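Oxidoreductase, iron/ascorbate family (Shewanella oneidensis, PDB 3ON7) is a putative iron(II)-dependent oxygenase that probably uses 2-oxoglutarate and O2, with ethylene formation and L-arginine oxidation as predicted reactions. Local coordinates at the interface of chains A and B. Numbering follows the deposited sequence. Chains: chain A/B, Oxidoreductase, iron/ascorbate family.

The interface of chains A and B. Residues chain A 85-87, 89; chain B 263-264, 272.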
# COMPACT_ATOMS: atom_id res chain seq x y z
N ASP A 85 12.91 -4.47 19.13
CA ASP A 85 13.92 -5.13 18.30
C ASP A 85 15.33 -4.82 18.82
O ASP A 85 15.49 -4.00 19.72
CB ASP A 85 13.76 -4.70 16.83
CG ASP A 85 14.33 -5.72 15.85
OD1 ASP A 85 14.76 -6.78 16.34
OD2 ASP A 85 14.34 -5.48 14.62
N ILE A 86 16.36 -5.48 18.30
CA ILE A 86 17.73 -5.28 18.80
C ILE A 86 18.57 -4.37 17.87
O ILE A 86 19.80 -4.25 18.05
CB ILE A 86 18.49 -6.62 19.02
CG1 ILE A 86 18.58 -7.45 17.74
CG2 ILE A 86 17.83 -7.44 20.12
CD1 ILE A 86 19.31 -8.76 17.96
N LYS A 87 17.92 -3.76 16.88
CA LYS A 87 18.57 -2.82 15.98
C LYS A 87 17.65 -1.64 15.74
O LYS A 87 16.41 -1.76 15.84
CB LYS A 87 18.89 -3.47 14.63
CG LYS A 87 17.67 -4.12 13.93
CD LYS A 87 17.96 -4.48 12.47
CE LYS A 87 16.86 -5.35 11.85
NZ LYS A 87 16.67 -6.67 12.54
N TYR A 89 17.53 1.69 12.62
CA TYR A 89 18.12 1.97 11.32
C TYR A 89 17.58 3.21 10.62
O TYR A 89 16.62 3.81 11.05
CB TYR A 89 18.03 0.75 10.40
CG TYR A 89 16.66 0.14 10.29
CD1 TYR A 89 16.21 -0.78 11.22
CD2 TYR A 89 15.83 0.43 9.21
CE1 TYR A 89 14.95 -1.37 11.11
CE2 TYR A 89 14.57 -0.15 9.08
CZ TYR A 89 14.14 -1.05 10.02
OH TYR A 89 12.90 -1.63 9.91
N ARG B 263 11.00 -9.58 20.55
CA ARG B 263 11.42 -8.71 19.44
C ARG B 263 10.32 -8.28 18.46
O ARG B 263 10.41 -7.20 17.88
CB ARG B 263 12.53 -9.39 18.63
CG ARG B 263 13.86 -9.59 19.38
CD ARG B 263 14.91 -10.27 18.48
NE ARG B 263 15.11 -9.56 17.21
CZ ARG B 263 15.96 -9.93 16.25
NH1 ARG B 263 16.73 -11.03 16.40
NH2 ARG B 263 16.07 -9.20 15.14
N TYR B 264 9.30 -9.11 18.27
CA TYR B 264 8.33 -8.88 17.21
C TYR B 264 6.90 -9.26 17.58
O TYR B 264 6.66 -10.25 18.29
CB TYR B 264 8.68 -9.76 16.01
CG TYR B 264 10.02 -9.52 15.36
CD1 TYR B 264 10.20 -8.45 14.49
CD2 TYR B 264 11.08 -10.39 15.56
CE1 TYR B 264 11.42 -8.23 13.86
CE2 TYR B 264 12.30 -10.19 14.93
CZ TYR B 264 12.46 -9.11 14.09
OH TYR B 264 13.67 -8.89 13.46
N GLU B 272 9.03 -5.41 9.02
CA GLU B 272 10.49 -5.49 8.89
C GLU B 272 10.92 -6.28 7.65
O GLU B 272 11.94 -5.97 7.03
CB GLU B 272 11.06 -6.16 10.14
CG GLU B 272 12.56 -6.14 10.26
CD GLU B 272 13.10 -4.75 10.48
OE1 GLU B 272 12.37 -3.88 11.04
OE2 GLU B 272 14.27 -4.54 10.10
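B:Arg263 reaches across to A:Asp85 and grips its carboxylate side-on, a worked example of how a two-fold contact between copies of an iron/2-oxoglutarate oxygenase can combine a salt bridge between opposite charges with a phenol-carboxylate hydrogen bond. The interface belongs to the deposited assembly and may or may not be the biological one. Two of the guanidinium nitrogens, NE and NH2, converge on one oxygen: NE lies 2.9 Å from OD1 of A:Asp85, nearly in line with its C-O bond, and NH2 of B:Arg263 lies 3.0 Å from the same OD1, on its syn side. The guanidinium and carboxylate planes are close to coplanar, 24° apart, a bend at chi3 of B:Arg263 turning the end of its chain. From above the carboxylate plane, the backbone N of A:Ile86 gives OD1 a third bond, which helps fix the acid's rotation. A:Ile86 also lays CG1 over the centre of the guanidinium face, 3.9 Å from CZ of B:Arg263. The second acid oxygen, OD2, forms a salt bridge and a weak hydrogen bond with NZ of A:Lys87, whose positive charge may help offset the acid's. Farther along, on helix 266-277, B:Glu272 accepts a bond from the phenol of A:Tyr89, with OH 2.6 Å from OE1. The two side chains come from opposite directions, ring and carboxylate planes 83° apart; the hydroxyl arrives on the syn side but 34° out of the carboxylate plane.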